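Side-chain contacts in L-lactate dehydrogenase (Trichomonas vaginalis, PDB 4UUL), which interconverts pyruvate and L-lactate with NAD(H) and, as a member of the LDH/MDH superfamily, may also act on malate: residues E165-S168 with D173-D176; Q196-K201 with T205-D210. The protein carries 1 engineered substitution. All blocks are in the same frame, centred on the assembly; numbering follows the deposited sequence. Where two conformers were deposited one is given.

Interaction 1: E165-S168 with D173-D176; sequences EVAS and DVKD
Ala167, on a helical turn, and Val174, at the start of a short 3-10 segment, bring their backbones together with CA atoms 5.3 Å apart, and no hydrogen bond passes between 165-168 and 173-176. The junction is small and apolar. Ala167 directs its methyl at the opposite segment, where CB meets Val174 CG1 at 3.8 Å. The same methyl also rests against the backbone linking Asp173 to Val174, with Ala167 CB 3.9 Å from Asp173 C, so one carbon touches both a side chain and a peptide. A first torsion of -67° sets CG1 of Val174 beside its own backbone N, on the side facing Ala167. The turn is held from within by the backbone bond from Asp176 N to Asp173 O (3.0 Å). At its solvent-facing side Lys175, bent at its last torsion (62°), brings NZ to 2.9 Å from Asp176 OD2. In this salt bridge between sequence neighbours the ammonium comes in on the syn side of the carboxylate, 30° out of its plane. Beyond the two segments, Ala167 also touches Val177, and Val166 packs on Ile180 of strand 177-183 and on Phe221 of helix 214-236. Glu165 points away from the turn, and its OE2 forms a salt bridge with Lys224 NZ and a hydrogen bond with Tyr216 OH. The contact lies where the chain turns back against the last turns of helix 156-170 before entering strand 177-183, a helix-turn-strand connection in the alpha/beta C-terminal domain of the LDH/MDH superfamily.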
ATOM      1  N   GLU B 165      -0.697   6.816  20.533  1.00 18.75           N
ATOM      2  CA  GLU B 165      -1.476   6.836  21.743  1.00 20.73           C
ATOM      3  C   GLU B 165      -1.029   7.983  22.633  1.00 20.55           C
ATOM      4  O   GLU B 165      -1.837   8.700  23.186  1.00 22.23           O
ATOM      5  CB  GLU B 165      -1.353   5.485  22.453  1.00 22.15           C
ATOM      6  CG  GLU B 165      -1.794   5.435  23.866  1.00 22.53           C
ATOM      7  CD  GLU B 165      -3.293   5.757  24.049  1.00 26.33           C
ATOM      8  OE1 GLU B 165      -4.076   5.647  23.072  1.00 29.09           O
ATOM      9  OE2 GLU B 165      -3.690   6.131  25.179  1.00 28.76           O
ATOM     10  N   VAL B 166       0.276   8.137  22.810  1.00 19.21           N
ATOM     11  CA  VAL B 166       0.771   9.157  23.711  1.00 20.51           C
ATOM     12  C   VAL B 166       0.531  10.539  23.154  1.00 21.29           C
ATOM     13  O   VAL B 166       0.115  11.433  23.882  1.00 22.55           O
ATOM     14  CB  VAL B 166       2.268   8.934  24.026  1.00 21.27           C
ATOM     15  CG1 VAL B 166       2.831  10.138  24.775  1.00 23.51           C
ATOM     16  CG2 VAL B 166       2.424   7.634  24.820  1.00 21.46           C
ATOM     17  N   ALA B 167       0.754  10.714  21.861  1.00 20.55           N
ATOM     18  CA  ALA B 167       0.517  12.012  21.239  1.00 22.42           C
ATOM     19  C   ALA B 167      -0.953  12.385  21.394  1.00 24.21           C
ATOM     20  O   ALA B 167      -1.287  13.511  21.726  1.00 24.44           O
ATOM     21  CB  ALA B 167       0.917  11.954  19.750  1.00 22.05           C
ATOM     22  N   SER B 168      -1.850  11.429  21.189  1.00 24.82           N
ATOM     23  CA  SER B 168      -3.268  11.730  21.328  0.80 27.02           C
ATOM     24  C   SER B 168      -3.596  12.083  22.775  1.00 26.40           C
ATOM     25  O   SER B 168      -4.359  12.995  23.022  1.00 28.93           O
ATOM     26  CB  SER B 168      -4.168  10.608  20.782  0.80 33.35           C
ATOM     27  OG  SER B 168      -4.097   9.396  21.516  0.80 36.18           O
ATOM     28  N   ASP B 173       0.954  16.528  18.070  0.90 30.16           N
ATOM     29  CA  ASP B 173       1.263  15.709  16.901  0.90 32.77           C
ATOM     30  C   ASP B 173       2.316  14.683  17.266  0.90 27.21           C
ATOM     31  O   ASP B 173       3.102  14.882  18.201  0.90 25.84           O
ATOM     32  CB  ASP B 173       1.847  16.578  15.790  0.90 40.71           C
ATOM     33  CG  ASP B 173       0.810  17.444  15.112  0.90 49.18           C
ATOM     34  OD1 ASP B 173      -0.351  17.490  15.573  0.90 48.46           O
ATOM     35  OD2 ASP B 173       1.180  18.074  14.108  0.90 56.29           O
ATOM     36  N   VAL B 174       2.367  13.566  16.553  1.00 26.34           N
ATOM     37  CA  VAL B 174       3.419  12.584  16.818  1.00 24.89           C
ATOM     38  C   VAL B 174       4.824  13.154  16.670  1.00 23.45           C
ATOM     39  O   VAL B 174       5.721  12.764  17.413  1.00 23.32           O
ATOM     40  CB  VAL B 174       3.286  11.268  15.974  1.00 27.57           C
ATOM     41  CG1 VAL B 174       2.046  10.475  16.384  1.00 28.52           C
ATOM     42  CG2 VAL B 174       3.283  11.536  14.498  1.00 31.34           C
ATOM     43  N   LYS B 175       5.031  14.108  15.774  1.00 23.73           N
ATOM     44  CA  LYS B 175       6.358  14.697  15.621  1.00 26.66           C
ATOM     45  C   LYS B 175       6.851  15.448  16.857  1.00 25.93           C
ATOM     46  O   LYS B 175       8.054  15.719  16.967  1.00 27.71           O
ATOM     47  CB  LYS B 175       6.390  15.670  14.459  1.00 31.46           C
ATOM     48  CG  LYS B 175       5.549  16.908  14.705  1.00 33.54           C
ATOM     49  CD  LYS B 175       5.766  17.930  13.615  1.00 36.79           C
ATOM     50  CE  LYS B 175       4.849  19.159  13.782  1.00 41.27           C
ATOM     51  NZ  LYS B 175       5.042  19.948  15.013  1.00 45.05           N
ATOM     52  N   ASP B 176       5.937  15.784  17.767  1.00 23.97           N
ATOM     53  CA  ASP B 176       6.305  16.539  18.959  1.00 25.11           C
ATOM     54  C   ASP B 176       6.515  15.679  20.186  1.00 24.49           C
ATOM     55  O   ASP B 176       6.669  16.210  21.268  1.00 27.27           O
ATOM     56  CB  ASP B 176       5.259  17.608  19.215  1.00 30.12           C
ATOM     57  CG  ASP B 176       5.372  18.741  18.210  1.00 37.86           C
ATOM     58  OD1 ASP B 176       6.534  19.162  17.930  1.00 39.24           O
ATOM     59  OD2 ASP B 176       4.334  19.166  17.680  1.00 41.62           O
TER

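Interaction 2: Q196-K201 with T205-D210; sequences QATFTK and TQKVVD
The Phe199 ring meets Lys207 O at its edge, close to the ring plane, with CE1 4.1 Å from that oxygen, while Gln206 O and Val208 CG2 approach obliquely. The Gln206 side chain runs alongside the ring in the same direction, its amide turned 36° from the ring plane, and Gln206 CB lies 3.9 Å from Phe199 CE1. A chi1 of 73° puts CG of Phe199 between its own N and carbonyl carbon, and CD1 then lies 3.9 Å from Val208 CG2; that methyl also packs on Ala197 CB. Strands 198-201 and 204-207 form a beta hairpin at one margin of the domain's four-stranded antiparallel sheet, with Phe199 and Gln206 as the hydrogen-bonded pair, joined by reciprocal backbone bonds. On the other face, Thr198 and Lys207 and then Thr200 and Thr205 make non-hydrogen-bonded pairs; Thr200 OG1 and Thr205 OG1 share a hydrogen bond of 3.2 Å. Lys207 curls back to give its NZ to Thr195 O. Where strand 204-207 gives way to the short, weakly bonded helical turn 208-211, Ala197 O accepts hydrogen bonds from Val208 N (2.9 Å) and from a water at 2.7 Å, which itself accepts one from Val209 N.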
ATOM      1  N   GLN B 196      11.823   7.766  29.263  1.00 17.89           N
ATOM      2  CA  GLN B 196      12.748   8.672  28.592  1.00 18.14           C
ATOM      3  C   GLN B 196      12.012   9.778  27.854  1.00 18.61           C
ATOM      4  O   GLN B 196      12.616  10.770  27.467  1.00 20.93           O
ATOM      5  CB  GLN B 196      13.576   7.972  27.525  1.00 18.00           C
ATOM      6  CG  GLN B 196      13.863   6.490  27.752  1.00 18.00           C
ATOM      7  CD  GLN B 196      14.777   6.212  28.929  1.00 18.46           C
ATOM      8  OE1 GLN B 196      15.623   7.058  29.350  1.00 19.82           O
ATOM      9  NE2 GLN B 196      14.681   4.995  29.430  1.00 18.45           N
ATOM     10  N   ALA B 197      10.712   9.613  27.655  1.00 19.84           N
ATOM     11  CA  ALA B 197      10.040  10.368  26.612  1.00 19.51           C
ATOM     12  C   ALA B 197       9.800  11.827  26.983  1.00 20.35           C
ATOM     13  O   ALA B 197       9.501  12.174  28.142  1.00 21.39           O
ATOM     14  CB  ALA B 197       8.726   9.713  26.274  1.00 20.34           C
ATOM     15  N   THR B 198       9.923  12.672  25.975  1.00 21.30           N
ATOM     16  CA  THR B 198       9.626  14.086  26.125  1.00 22.26           C
ATOM     17  C   THR B 198       8.623  14.508  25.060  1.00 22.89           C
ATOM     18  O   THR B 198       8.376  13.790  24.094  1.00 23.83           O
ATOM     19  CB  THR B 198      10.873  14.975  25.989  1.00 22.91           C
ATOM     20  OG1 THR B 198      11.582  14.655  24.781  1.00 24.07           O
ATOM     21  CG2 THR B 198      11.800  14.802  27.205  1.00 24.67           C
ATOM     22  N   PHE B 199       7.980  15.655  25.292  1.00 22.65           N
ATOM     23  CA  PHE B 199       7.070  16.198  24.305  1.00 22.31           C
ATOM     24  C   PHE B 199       7.129  17.715  24.371  1.00 25.89           C
ATOM     25  O   PHE B 199       7.431  18.296  25.409  1.00 25.76           O
ATOM     26  CB  PHE B 199       5.651  15.687  24.521  1.00 23.19           C
ATOM     27  CG  PHE B 199       4.936  16.272  25.710  1.00 24.09           C
ATOM     28  CD1 PHE B 199       5.244  15.899  27.008  1.00 25.90           C
ATOM     29  CD2 PHE B 199       3.952  17.229  25.514  1.00 26.70           C
ATOM     30  CE1 PHE B 199       4.595  16.477  28.078  1.00 26.93           C
ATOM     31  CE2 PHE B 199       3.303  17.805  26.589  1.00 29.46           C
ATOM     32  CZ  PHE B 199       3.611  17.402  27.865  1.00 28.94           C
ATOM     33  N   THR B 200       6.808  18.336  23.242  1.00 27.45           N
ATOM     34  CA  THR B 200       6.803  19.773  23.105  1.00 27.94           C
ATOM     35  C   THR B 200       5.367  20.186  22.856  1.00 29.77           C
ATOM     36  O   THR B 200       4.716  19.714  21.930  1.00 33.13           O
ATOM     37  CB  THR B 200       7.647  20.214  21.890  1.00 32.33           C
ATOM     38  OG1 THR B 200       8.992  19.742  22.041  1.00 38.62           O
ATOM     39  CG2 THR B 200       7.628  21.732  21.734  1.00 35.73           C
ATOM     40  N   LYS B 201       4.888  21.131  23.648  1.00 29.64           N
ATOM     41  CA  LYS B 201       3.548  21.652  23.493  1.00 31.43           C
ATOM     42  C   LYS B 201       3.652  23.129  23.801  1.00 31.82           C
ATOM     43  O   LYS B 201       4.096  23.532  24.884  1.00 33.13           O
ATOM     44  CB  LYS B 201       2.582  20.959  24.451  1.00 33.12           C
ATOM     45  CG  LYS B 201       1.132  21.149  24.101  1.00 35.55           C
ATOM     46  CD  LYS B 201       0.200  20.408  25.076  1.00 35.15           C
ATOM     47  CE  LYS B 201      -1.236  20.445  24.562  1.00 39.91           C
ATOM     48  NZ  LYS B 201      -2.194  19.673  25.410  1.00 42.93           N
ATOM     49  N   THR B 205       8.983  22.152  26.546  1.00 34.64           N
ATOM     50  CA  THR B 205       9.338  20.749  26.478  1.00 34.64           C
ATOM     51  C   THR B 205       9.334  20.187  27.885  1.00 33.93           C
ATOM     52  O   THR B 205       9.947  20.753  28.785  1.00 36.40           O
ATOM     53  CB  THR B 205      10.697  20.546  25.807  1.00 38.34           C
ATOM     54  OG1 THR B 205      10.626  20.992  24.451  1.00 40.66           O
ATOM     55  CG2 THR B 205      11.069  19.092  25.809  1.00 38.03           C
ATOM     56  N   GLN B 206       8.636  19.066  28.067  1.00 30.03           N
ATOM     57  CA  GLN B 206       8.545  18.377  29.354  1.00 29.08           C
ATOM     58  C   GLN B 206       8.672  16.871  29.175  1.00 25.76           C
ATOM     59  O   GLN B 206       8.520  16.352  28.085  1.00 25.69           O
ATOM     60  CB  GLN B 206       7.197  18.610  30.028  1.00 31.18           C
ATOM     61  CG  GLN B 206       6.834  20.058  30.272  1.00 35.35           C
ATOM     62  CD  GLN B 206       5.594  20.173  31.111  1.00 41.50           C
ATOM     63  OE1 GLN B 206       4.496  20.343  30.581  1.00 44.01           O
ATOM     64  NE2 GLN B 206       5.752  20.049  32.433  1.00 43.85           N
ATOM     65  N   LYS B 207       8.935  16.163  30.267  1.00 25.03           N
ATOM     66  CA  LYS B 207       8.913  14.720  30.276  1.00 23.49           C
ATOM     67  C   LYS B 207       7.484  14.218  30.349  1.00 25.31           C
ATOM     68  O   LYS B 207       6.665  14.698  31.137  1.00 26.29           O
ATOM     69  CB  LYS B 207       9.695  14.148  31.456  1.00 26.28           C
ATOM     70  CG  LYS B 207      11.197  14.216  31.289  1.00 32.11           C
ATOM     71  CD  LYS B 207      11.904  13.663  32.534  1.00 36.85           C
ATOM     72  CE  LYS B 207      11.854  12.184  32.622  1.00 43.97           C
ATOM     73  NZ  LYS B 207      12.652  11.642  31.522  1.00 48.15           N
ATOM     74  N   VAL B 208       7.183  13.237  29.509  1.00 22.76           N
ATOM     75  CA  VAL B 208       5.861  12.667  29.492  1.00 23.48           C
ATOM     76  C   VAL B 208       5.447  12.180  30.871  1.00 24.27           C
ATOM     77  O   VAL B 208       4.339  12.427  31.305  1.00 25.57           O
ATOM     78  CB  VAL B 208       5.791  11.530  28.448  1.00 21.48           C
ATOM     79  CG1 VAL B 208       4.480  10.745  28.535  1.00 24.03           C
ATOM     80  CG2 VAL B 208       5.989  12.104  27.043  1.00 23.42           C
ATOM     81  N   VAL B 209       6.337  11.495  31.596  1.00 23.50           N
ATOM     82  CA  VAL B 209       5.923  10.908  32.885  1.00 25.81           C
ATOM     83  C   VAL B 209       5.766  11.970  33.984  1.00 27.51           C
ATOM     84  O   VAL B 209       5.222  11.691  35.056  1.00 29.77           O
ATOM     85  CB  VAL B 209       6.896   9.835  33.399  1.00 28.48           C
ATOM     86  CG1 VAL B 209       6.886   8.642  32.447  1.00 31.24           C
ATOM     87  CG2 VAL B 209       8.287  10.428  33.605  1.00 27.53           C
ATOM     88  N   ASP B 210       6.205  13.202  33.721  1.00 27.28           N
ATOM     89  CA  ASP B 210       6.036  14.300  34.679  1.00 30.18           C
ATOM     90  C   ASP B 210       4.695  14.975  34.510  1.00 30.38           C
ATOM     91  O   ASP B 210       4.308  15.769  35.354  1.00 34.67           O
ATOM     92  CB  ASP B 210       7.134  15.342  34.514  1.00 31.55           C
ATOM     93  CG  ASP B 210       8.494  14.856  34.990  1.00 35.54           C
ATOM     94  OD1 ASP B 210       8.566  13.801  35.657  1.00 39.43           O
ATOM     95  OD2 ASP B 210       9.496  15.540  34.687  1.00 35.55           O
TER
HETATM   96  O   HOH W   1       8.988  10.726  30.379  1.00 19.05           O

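The centres of interactions 1 and 2 lie about 11 Å apart, and the two follow one another along the chain within the C-terminal domain. They are joined through the 3-10 turn: Asp176 O lies 2.9 Å from Thr200 N, a probable backbone hydrogen bond, and 3.4 Å from Phe199 CB, so the end of 173-176 runs against strand 198-201. A looser apolar touch, Val166 CG1 to Val208 CG1 at 4.2 Å, links helix 156-170 to the residue that follows strand 204-207. Leu170, in the last turn of helix 156-170, adds to this seam by packing on both Phe199 and Val208. Both contacts lie away from the cofactor-binding residues and from His186, the predicted proton acceptor.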